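Local atomic coordinates of malonyl-CoA decarboxylase (Rhodopseudomonas palustris, PDB entry 4KSA), a protein that probably catalyses the decarboxylation of malonyl-CoA to acetyl-CoA and carbon dioxide. Residues E71-A82 and R146-V156; P307-L315 and V357-A368. All blocks are in the same frame, centred on the assembly; numbering follows the deposited sequence.

Contact 1 (E71-A82 and R146-V156); sequences EDDKLAFLDALA and RIAAHPQLRHV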
loop_
_atom_site.group_PDB
_atom_site.type_symbol
_atom_site.label_atom_id
_atom_site.label_comp_id
_atom_site.label_asym_id
_atom_site.label_seq_id
_atom_site.Cartn_x
_atom_site.Cartn_y
_atom_site.Cartn_z
ATOM N N GLU A 71 -13.941 14.018 -38.830
ATOM C CA GLU A 71 -12.762 14.859 -38.706
ATOM C C GLU A 71 -13.127 16.309 -39.006
ATOM O O GLU A 71 -12.573 17.242 -38.422
ATOM C CB GLU A 71 -11.667 14.400 -39.661
ATOM C CG GLU A 71 -10.308 14.883 -39.222
ATOM C CD GLU A 71 -9.985 14.430 -37.794
ATOM O OE1 GLU A 71 -9.291 15.178 -37.060
ATOM O OE2 GLU A 71 -10.429 13.319 -37.412
ATOM N N ASP A 72 -14.059 16.487 -39.932
ATOM C CA ASP A 72 -14.525 17.805 -40.305
ATOM C C ASP A 72 -15.303 18.374 -39.130
ATOM O O ASP A 72 -15.159 19.545 -38.796
ATOM C CB ASP A 72 -15.453 17.735 -41.524
ATOM C CG ASP A 72 -14.703 17.547 -42.842
ATOM O OD1 ASP A 72 -13.460 17.360 -42.828
ATOM O OD2 ASP A 72 -15.376 17.586 -43.900
ATOM N N ASP A 73 -16.134 17.549 -38.499
ATOM C CA ASP A 73 -16.922 18.038 -37.374
ATOM C C ASP A 73 -16.047 18.341 -36.157
ATOM O O ASP A 73 -16.331 19.275 -35.408
ATOM C CB ASP A 73 -18.048 17.056 -37.011
ATOM C CG ASP A 73 -19.155 17.004 -38.074
ATOM O OD1 ASP A 73 -19.625 18.082 -38.512
ATOM O OD2 ASP A 73 -19.564 15.883 -38.463
ATOM N N LYS A 74 -14.985 17.562 -35.953
ATOM C CA LYS A 74 -14.074 17.832 -34.841
ATOM C C LYS A 74 -13.497 19.210 -35.100
ATOM O O LYS A 74 -13.625 20.129 -34.294
ATOM C CB LYS A 74 -12.918 16.822 -34.800
ATOM C CG LYS A 74 -13.208 15.556 -34.025
ATOM C CD LYS A 74 -11.950 14.754 -33.778
ATOM C CE LYS A 74 -12.294 13.438 -33.139
ATOM N NZ LYS A 74 -13.255 12.673 -33.993
ATOM N N LEU A 75 -12.885 19.330 -36.266
ATOM C CA LEU A 75 -12.245 20.553 -36.684
ATOM C C LEU A 75 -13.151 21.776 -36.580
ATOM O O LEU A 75 -12.713 22.837 -36.138
ATOM C CB LEU A 75 -11.722 20.389 -38.111
ATOM C CG LEU A 75 -10.487 21.226 -38.451
ATOM C CD1 LEU A 75 -9.886 20.732 -39.757
ATOM C CD2 LEU A 75 -10.862 22.708 -38.549
ATOM N N ALA A 76 -14.413 21.644 -36.967
ATOM C CA ALA A 76 -15.309 22.793 -36.902
ATOM C C ALA A 76 -15.443 23.221 -35.455
ATOM O O ALA A 76 -15.392 24.413 -35.151
ATOM C CB ALA A 76 -16.670 22.448 -37.485
ATOM N N PHE A 77 -15.592 22.238 -34.567
ATOM C CA PHE A 77 -15.739 22.500 -33.138
ATOM C C PHE A 77 -14.516 23.212 -32.549
ATOM O O PHE A 77 -14.644 24.171 -31.772
ATOM C CB PHE A 77 -16.009 21.195 -32.381
ATOM C CG PHE A 77 -15.986 21.355 -30.894
ATOM C CD1 PHE A 77 -14.939 20.836 -30.142
ATOM C CD2 PHE A 77 -16.975 22.079 -30.251
ATOM C CE1 PHE A 77 -14.877 21.042 -28.765
ATOM C CE2 PHE A 77 -16.925 22.295 -28.870
ATOM C CZ PHE A 77 -15.872 21.774 -28.125
ATOM N N LEU A 78 -13.331 22.741 -32.917
ATOM C CA LEU A 78 -12.116 23.361 -32.431
ATOM C C LEU A 78 -12.123 24.806 -32.897
ATOM O O LEU A 78 -11.810 25.700 -32.122
ATOM C CB LEU A 78 -10.884 22.630 -32.964
ATOM C CG LEU A 78 -10.682 21.182 -32.517
ATOM C CD1 LEU A 78 -9.334 20.664 -33.022
ATOM C CD2 LEU A 78 -10.731 21.114 -30.999
ATOM N N ASP A 79 -12.491 25.043 -34.160
ATOM C CA ASP A 79 -12.537 26.407 -34.684
ATOM C C ASP A 79 -13.572 27.211 -33.915
ATOM O O ASP A 79 -13.374 28.384 -33.640
ATOM C CB ASP A 79 -12.857 26.415 -36.181
ATOM C CG ASP A 79 -11.610 26.204 -37.048
ATOM O OD1 ASP A 79 -10.568 26.824 -36.750
ATOM O OD2 ASP A 79 -11.664 25.437 -38.036
ATOM N N ALA A 80 -14.675 26.562 -33.560
ATOM C CA ALA A 80 -15.740 27.198 -32.794
ATOM C C ALA A 80 -15.172 27.675 -31.450
ATOM O O ALA A 80 -15.601 28.708 -30.926
ATOM C CB ALA A 80 -16.895 26.210 -32.558
ATOM N N LEU A 81 -14.217 26.930 -30.889
ATOM C CA LEU A 81 -13.640 27.337 -29.621
ATOM C C LEU A 81 -12.912 28.653 -29.814
ATOM O O LEU A 81 -12.832 29.462 -28.893
ATOM C CB LEU A 81 -12.661 26.288 -29.070
ATOM C CG LEU A 81 -13.208 24.900 -28.698
ATOM C CD1 LEU A 81 -12.053 23.963 -28.409
ATOM C CD2 LEU A 81 -14.142 24.985 -27.509
ATOM N N ALA A 82 -12.399 28.879 -31.018
ATOM C CA ALA A 82 -11.659 30.106 -31.279
ATOM C C ALA A 82 -12.520 31.338 -31.510
ATOM O O ALA A 82 -12.255 32.390 -30.909
ATOM C CB ALA A 82 -10.710 29.919 -32.446
ATOM N N ARG A 146 -3.368 21.354 -35.700
ATOM C CA ARG A 146 -4.012 22.249 -36.644
ATOM C C ARG A 146 -3.627 23.728 -36.646
ATOM O O ARG A 146 -4.207 24.511 -37.395
ATOM C CB ARG A 146 -5.532 22.070 -36.528
ATOM C CG ARG A 146 -6.072 21.122 -37.622
ATOM C CD ARG A 146 -7.275 20.296 -37.198
ATOM N NE ARG A 146 -6.887 19.121 -36.413
ATOM C CZ ARG A 146 -7.735 18.177 -35.995
ATOM N NH1 ARG A 146 -7.283 17.146 -35.282
ATOM N NH2 ARG A 146 -9.035 18.253 -36.293
ATOM N N ILE A 147 -2.633 24.107 -35.854
ATOM C CA ILE A 147 -2.217 25.506 -35.796
ATOM C C ILE A 147 -1.611 25.992 -37.115
ATOM O O ILE A 147 -1.662 27.184 -37.423
ATOM C CB ILE A 147 -1.179 25.772 -34.661
ATOM C CG1 ILE A 147 -1.782 25.454 -33.294
ATOM C CG2 ILE A 147 -0.736 27.230 -34.685
ATOM C CD1 ILE A 147 -2.963 26.311 -32.960
ATOM N N ALA A 148 -1.025 25.085 -37.889
ATOM C CA ALA A 148 -0.425 25.481 -39.164
ATOM C C ALA A 148 -1.518 25.911 -40.137
ATOM O O ALA A 148 -1.575 27.058 -40.574
ATOM C CB ALA A 148 0.353 24.333 -39.748
ATOM N N ALA A 149 -2.392 24.970 -40.460
ATOM C CA ALA A 149 -3.493 25.221 -41.370
ATOM C C ALA A 149 -4.558 26.121 -40.750
ATOM O O ALA A 149 -5.452 26.591 -41.448
ATOM C CB ALA A 149 -4.116 23.893 -41.796
ATOM N N HIS A 150 -4.477 26.357 -39.445
ATOM C CA HIS A 150 -5.459 27.198 -38.777
ATOM C C HIS A 150 -4.802 27.975 -37.655
ATOM O O HIS A 150 -4.969 27.672 -36.485
ATOM C CB HIS A 150 -6.590 26.349 -38.206
ATOM C CG HIS A 150 -7.375 25.603 -39.240
ATOM N ND1 HIS A 150 -6.811 24.638 -40.048
ATOM C CD2 HIS A 150 -8.689 25.643 -39.562
ATOM C CE1 HIS A 150 -7.746 24.112 -40.819
ATOM N NE2 HIS A 150 -8.893 24.704 -40.542
ATOM N N PRO A 151 -4.069 29.025 -38.004
ATOM C CA PRO A 151 -3.366 29.862 -37.030
ATOM C C PRO A 151 -4.200 30.509 -35.919
ATOM O O PRO A 151 -3.643 31.002 -34.937
ATOM C CB PRO A 151 -2.670 30.888 -37.918
ATOM C CG PRO A 151 -3.648 31.044 -39.030
ATOM C CD PRO A 151 -4.017 29.625 -39.345
ATOM N N GLN A 152 -5.521 30.508 -36.059
ATOM C CA GLN A 152 -6.375 31.126 -35.045
ATOM C C GLN A 152 -6.533 30.262 -33.811
ATOM O O GLN A 152 -6.867 30.766 -32.738
ATOM C CB GLN A 152 -7.767 31.454 -35.607
ATOM C CG GLN A 152 -7.985 31.039 -37.065
ATOM C CD GLN A 152 -8.307 29.561 -37.236
ATOM O OE1 GLN A 152 -7.748 28.898 -38.103
ATOM N NE2 GLN A 152 -9.227 29.049 -36.419
ATOM N N LEU A 153 -6.298 28.964 -33.969
ATOM C CA LEU A 153 -6.409 28.020 -32.867
ATOM C C LEU A 153 -5.260 28.187 -31.870
ATOM O O LEU A 153 -5.234 27.532 -30.836
ATOM C CB LEU A 153 -6.407 26.583 -33.394
ATOM C CG LEU A 153 -7.598 26.144 -34.241
ATOM C CD1 LEU A 153 -7.392 24.705 -34.689
ATOM C CD2 LEU A 153 -8.887 26.285 -33.438
ATOM N N ARG A 154 -4.307 29.057 -32.181
ATOM C CA ARG A 154 -3.183 29.266 -31.290
ATOM C C ARG A 154 -3.661 29.845 -29.960
ATOM O O ARG A 154 -3.100 29.557 -28.901
ATOM C CB ARG A 154 -2.167 30.199 -31.950
ATOM C CG ARG A 154 -0.816 30.236 -31.260
ATOM C CD ARG A 154 -0.737 31.378 -30.261
ATOM N NE ARG A 154 0.491 31.327 -29.473
ATOM C CZ ARG A 154 0.987 32.352 -28.787
ATOM N NH1 ARG A 154 0.361 33.527 -28.791
ATOM N NH2 ARG A 154 2.116 32.204 -28.102
ATOM N N HIS A 155 -4.720 30.643 -30.016
ATOM C CA HIS A 155 -5.252 31.263 -28.816
ATOM C C HIS A 155 -6.136 30.306 -28.045
ATOM O O HIS A 155 -6.588 30.599 -26.936
ATOM C CB HIS A 155 -5.964 32.570 -29.188
ATOM C CG HIS A 155 -5.065 33.526 -29.908
ATOM N ND1 HIS A 155 -5.074 33.667 -31.280
ATOM C CD2 HIS A 155 -4.017 34.261 -29.463
ATOM C CE1 HIS A 155 -4.067 34.438 -31.649
ATOM N NE2 HIS A 155 -3.409 34.810 -30.566
ATOM N N VAL A 156 -6.378 29.147 -28.638
ATOM C CA VAL A 156 -7.147 28.121 -27.965
ATOM C C VAL A 156 -6.097 27.331 -27.194
ATOM O O VAL A 156 -6.301 26.951 -26.045
ATOM C CB VAL A 156 -7.846 27.185 -28.953
ATOM C CG1 VAL A 156 -8.365 25.945 -28.216
ATOM C CG2 VAL A 156 -8.986 27.927 -29.645
#
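Bends at chi2 of E71 (56°) and at chi3 of R146 (-81°) bring carboxylate and guanidinium together at one end of the contact between helix 71-82 and the turn-rich segment 146-156. E71 OE1 lies 3.2 Å from R146 NH2 in a salt bridge, with the two planes 50° apart rather than coplanar. Aliphatic groups pack round the guanidinium: L78 CD1 sits over one face, L75 CB meets its edge, and the aliphatic part of R146 runs against L75, CD being 3.6 Å from L75 CG. Midway along, D79 receives a hydrogen bond from Q152 NE2 on OD1 (2.6 Å), the donor arriving nearly along the C-O axis. The H150 ring lies near the same carboxylate. Farther along, the chemistry turns apolar. L153 CD2 packs against L78 CB, and V156 CG2 meets A82 CB at 3.8 Å and L81 CB at 4.1 Å. The helix is backed by M139 and A142 of helix 132-146, which touch L78. A charged and polar margin thus gives way to an apolar, more buried end, so that electrostatic pairing and hydrophobic burial together join these parts of the all-helical N-terminal region.

Contact 2 (P307-L315 and V357-A368); sequences PVPGFAKWL and VLQLAAAYFLQA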
loop_
_atom_site.group_PDB
_atom_site.type_symbol
_atom_site.label_atom_id
_atom_site.label_comp_id
_atom_site.label_asym_id
_atom_site.label_seq_id
_atom_site.Cartn_x
_atom_site.Cartn_y
_atom_site.Cartn_z
ATOM N N PRO A 307 21.293 13.033 -28.825
ATOM C CA PRO A 307 21.299 13.348 -30.251
ATOM C C PRO A 307 21.369 14.869 -30.323
ATOM O O PRO A 307 21.283 15.541 -29.293
ATOM C CB PRO A 307 19.962 12.799 -30.733
ATOM C CG PRO A 307 19.092 13.038 -29.581
ATOM C CD PRO A 307 19.949 12.600 -28.409
ATOM N N VAL A 308 21.544 15.412 -31.521
ATOM C CA VAL A 308 21.617 16.858 -31.670
ATOM C C VAL A 308 20.720 17.213 -32.829
ATOM O O VAL A 308 21.181 17.701 -33.856
ATOM C CB VAL A 308 23.052 17.334 -31.980
ATOM C CG1 VAL A 308 23.114 18.856 -31.933
ATOM C CG2 VAL A 308 24.035 16.701 -31.002
ATOM N N PRO A 309 19.410 16.966 -32.678
ATOM C CA PRO A 309 18.471 17.278 -33.755
ATOM C C PRO A 309 18.529 18.773 -34.004
ATOM O O PRO A 309 18.637 19.560 -33.069
ATOM C CB PRO A 309 17.136 16.816 -33.176
ATOM C CG PRO A 309 17.282 17.165 -31.729
ATOM C CD PRO A 309 18.685 16.678 -31.421
ATOM N N GLY A 310 18.498 19.178 -35.259
ATOM C CA GLY A 310 18.548 20.603 -35.503
ATOM C C GLY A 310 19.936 21.161 -35.719
ATOM O O GLY A 310 20.069 22.362 -35.959
ATOM N N PHE A 311 20.969 20.320 -35.609
ATOM C CA PHE A 311 22.337 20.786 -35.866
ATOM C C PHE A 311 22.450 20.883 -37.378
ATOM O O PHE A 311 22.920 21.889 -37.907
ATOM C CB PHE A 311 23.397 19.809 -35.352
ATOM C CG PHE A 311 24.813 20.170 -35.762
ATOM C CD1 PHE A 311 25.390 21.367 -35.360
ATOM C CD2 PHE A 311 25.564 19.307 -36.567
ATOM C CE1 PHE A 311 26.700 21.706 -35.753
ATOM C CE2 PHE A 311 26.868 19.637 -36.961
ATOM C CZ PHE A 311 27.434 20.835 -36.555
ATOM N N ALA A 312 21.999 19.836 -38.064
ATOM C CA ALA A 312 22.038 19.811 -39.519
ATOM C C ALA A 312 21.310 21.022 -40.100
ATOM O O ALA A 312 21.834 21.725 -40.974
ATOM C CB ALA A 312 21.405 18.530 -40.036
ATOM N N LYS A 313 20.101 21.262 -39.606
ATOM C CA LYS A 313 19.302 22.377 -40.085
ATOM C C LYS A 313 20.052 23.682 -39.880
ATOM O O LYS A 313 20.088 24.542 -40.764
ATOM C CB LYS A 313 17.957 22.429 -39.345
ATOM C CG LYS A 313 17.189 21.100 -39.300
ATOM C CD LYS A 313 15.694 21.339 -39.035
ATOM C CE LYS A 313 14.919 20.045 -38.731
ATOM N NZ LYS A 313 15.049 19.598 -37.299
ATOM N N TRP A 314 20.655 23.825 -38.710
ATOM C CA TRP A 314 21.398 25.031 -38.386
ATOM C C TRP A 314 22.594 25.222 -39.308
ATOM O O TRP A 314 22.824 26.323 -39.796
ATOM C CB TRP A 314 21.889 24.980 -36.943
ATOM C CG TRP A 314 22.743 26.148 -36.565
ATOM C CD1 TRP A 314 22.319 27.393 -36.218
ATOM C CD2 TRP A 314 24.176 26.178 -36.498
ATOM N NE1 TRP A 314 23.395 28.204 -35.939
ATOM C CE2 TRP A 314 24.548 27.486 -36.108
ATOM C CE3 TRP A 314 25.183 25.232 -36.748
ATOM C CZ2 TRP A 314 25.883 27.867 -35.937
ATOM C CZ3 TRP A 314 26.511 25.611 -36.581
ATOM C CH2 TRP A 314 26.847 26.925 -36.186
ATOM N N LEU A 315 23.355 24.146 -39.528
ATOM C CA LEU A 315 24.548 24.176 -40.381
ATOM C C LEU A 315 24.198 24.606 -41.791
ATOM O O LEU A 315 24.952 25.335 -42.428
ATOM C CB LEU A 315 25.215 22.797 -40.423
ATOM C CG LEU A 315 26.567 22.716 -41.144
ATOM C CD1 LEU A 315 27.547 23.673 -40.482
ATOM C CD2 LEU A 315 27.103 21.282 -41.101
ATOM N N VAL A 357 33.802 20.328 -38.283
ATOM C CA VAL A 357 32.464 20.127 -37.741
ATOM C C VAL A 357 32.411 20.331 -36.230
ATOM O O VAL A 357 31.671 21.188 -35.744
ATOM C CB VAL A 357 31.914 18.733 -38.097
ATOM C CG1 VAL A 357 30.713 18.413 -37.256
ATOM C CG2 VAL A 357 31.516 18.712 -39.549
ATOM N N LEU A 358 33.194 19.562 -35.484
ATOM C CA LEU A 358 33.205 19.695 -34.031
ATOM C C LEU A 358 33.339 21.143 -33.593
ATOM O O LEU A 358 32.783 21.547 -32.582
ATOM C CB LEU A 358 34.350 18.889 -33.426
ATOM C CG LEU A 358 34.231 17.378 -33.587
ATOM C CD1 LEU A 358 35.408 16.697 -32.926
ATOM C CD2 LEU A 358 32.929 16.907 -32.977
ATOM N N GLN A 359 34.082 21.930 -34.355
ATOM C CA GLN A 359 34.270 23.322 -33.995
ATOM C C GLN A 359 33.027 24.149 -34.303
ATOM O O GLN A 359 32.746 25.131 -33.624
ATOM C CB GLN A 359 35.474 23.893 -34.729
ATOM C CG GLN A 359 35.849 25.280 -34.256
ATOM C CD GLN A 359 36.774 25.969 -35.226
ATOM O OE1 GLN A 359 37.900 25.510 -35.467
ATOM N NE2 GLN A 359 36.300 27.078 -35.805
ATOM N N LEU A 360 32.293 23.765 -35.339
ATOM C CA LEU A 360 31.072 24.472 -35.688
ATOM C C LEU A 360 30.021 24.087 -34.648
ATOM O O LEU A 360 29.240 24.931 -34.182
ATOM C CB LEU A 360 30.601 24.063 -37.081
ATOM C CG LEU A 360 31.375 24.686 -38.236
ATOM C CD1 LEU A 360 30.921 24.083 -39.555
ATOM C CD2 LEU A 360 31.149 26.190 -38.212
ATOM N N ALA A 361 30.021 22.809 -34.276
ATOM C CA ALA A 361 29.085 22.309 -33.286
ATOM C C ALA A 361 29.224 23.112 -31.996
ATOM O O ALA A 361 28.229 23.481 -31.379
ATOM C CB ALA A 361 29.339 20.848 -33.022
ATOM N N ALA A 362 30.459 23.394 -31.598
ATOM C CA ALA A 362 30.705 24.156 -30.380
ATOM C C ALA A 362 30.057 25.547 -30.409
ATOM O O ALA A 362 29.487 25.992 -29.417
ATOM C CB ALA A 362 32.198 24.278 -30.144
ATOM N N ALA A 363 30.144 26.241 -31.537
ATOM C CA ALA A 363 29.539 27.563 -31.625
ATOM C C ALA A 363 28.028 27.362 -31.585
ATOM O O ALA A 363 27.299 28.165 -31.004
ATOM C CB ALA A 363 29.947 28.258 -32.912
ATOM N N TYR A 364 27.566 26.282 -32.209
ATOM C CA TYR A 364 26.146 25.953 -32.214
ATOM C C TYR A 364 25.679 25.866 -30.750
ATOM O O TYR A 364 24.875 26.668 -30.275
ATOM C CB TYR A 364 25.942 24.608 -32.916
ATOM C CG TYR A 364 24.543 24.058 -32.823
ATOM C CD1 TYR A 364 23.458 24.777 -33.312
ATOM C CD2 TYR A 364 24.305 22.802 -32.270
ATOM C CE1 TYR A 364 22.163 24.261 -33.259
ATOM C CE2 TYR A 364 23.012 22.272 -32.213
ATOM C CZ TYR A 364 21.947 23.008 -32.713
ATOM O OH TYR A 364 20.678 22.483 -32.689
ATOM N N PHE A 365 26.220 24.892 -30.039
ATOM C CA PHE A 365 25.882 24.682 -28.653
ATOM C C PHE A 365 26.129 25.873 -27.750
ATOM O O PHE A 365 25.251 26.256 -26.981
ATOM C CB PHE A 365 26.655 23.483 -28.121
ATOM C CG PHE A 365 26.111 22.168 -28.575
ATOM C CD1 PHE A 365 26.961 21.179 -29.053
ATOM C CD2 PHE A 365 24.752 21.891 -28.469
ATOM C CE1 PHE A 365 26.466 19.931 -29.412
ATOM C CE2 PHE A 365 24.247 20.648 -28.824
ATOM C CZ PHE A 365 25.103 19.664 -29.294
ATOM N N LEU A 366 27.313 26.466 -27.832
ATOM C CA LEU A 366 27.629 27.585 -26.957
ATOM C C LEU A 366 27.194 28.972 -27.397
ATOM O O LEU A 366 27.050 29.862 -26.556
ATOM C CB LEU A 366 29.125 27.610 -26.654
ATOM C CG LEU A 366 29.621 26.645 -25.578
ATOM C CD1 LEU A 366 29.125 25.255 -25.842
ATOM C CD2 LEU A 366 31.127 26.653 -25.565
ATOM N N GLN A 367 26.967 29.168 -28.692
ATOM C CA GLN A 367 26.586 30.490 -29.189
ATOM C C GLN A 367 25.197 30.607 -29.813
ATOM O O GLN A 367 24.544 31.635 -29.673
ATOM C CB GLN A 367 27.637 30.983 -30.191
ATOM C CG GLN A 367 28.979 31.376 -29.573
ATOM C CD GLN A 367 30.117 31.390 -30.592
ATOM O OE1 GLN A 367 29.972 31.908 -31.707
ATOM N NE2 GLN A 367 31.262 30.827 -30.206
ATOM N N ALA A 368 24.747 29.564 -30.499
ATOM C CA ALA A 368 23.431 29.584 -31.144
ATOM C C ALA A 368 22.262 29.617 -30.152
ATOM O O ALA A 368 22.050 28.669 -29.388
ATOM C CB ALA A 368 23.289 28.375 -32.072
#
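F311 and W314 both approach the Y364 ring from one side of its plane, and the three rings form an aromatic cluster; F365 lies on the other side. The edge of F311 is directed at the face of Y364 in an offset edge-to-face pair, with centroids 5.4 Å apart and planes at 60°. F311 CA lies over the tyrosine ring as well, a CH-pi contact of 4.2 Å to its centroid. W314 and Y364 run alongside each other, pointing opposite ways: their planes are oblique, and Y364 CB stands over the six-membered ring of W314, 4.0 Å from its centroid. With CG anti to the backbone N (chi1 172°), F311 reaches across as a knob into the hole formed by V357, L360, A361 and Y364, its CE1 3.5 Å from A361 CA. V308 approaches from the loop before the helix; its CG1 lies at the edge of Y364, 3.4 Å from CE2, and also touches F365. The phenol oxygen of Y364 has a weak hydrogen bond to D377. G310, the N-cap of helix 311-315, is the third residue of a type II beta turn from V308 to F311; its positive phi suits glycine. One knob between nearly perpendicular helices (99°) thus joins an aromatic cluster in the buried core of the C-terminal domain, whose family is grouped with the acetyltransferases, where helix 347-367 lies against strand 389-394.

How the contacts relate
Set side by side, the two contacts illustrate how chemistry follows depth. Contact 1 is partly buried and joins a helix to a largely irregular segment in the helical N-terminal part; contact 2 is buried and joins a helix and the turn before it to a second helix in the C-terminal domain. They bury similar areas, 525 and 520 Å², yet contact 1 combines a salt bridge and a hydrogen bond with aliphatic packing, whereas contact 2 relies on aromatic and apolar side chains. They share no helix and follow one another along the chain. Lying in different parts of the fold, they do not touch, with centres 35 Å and nearest atoms about 15 Å from each other.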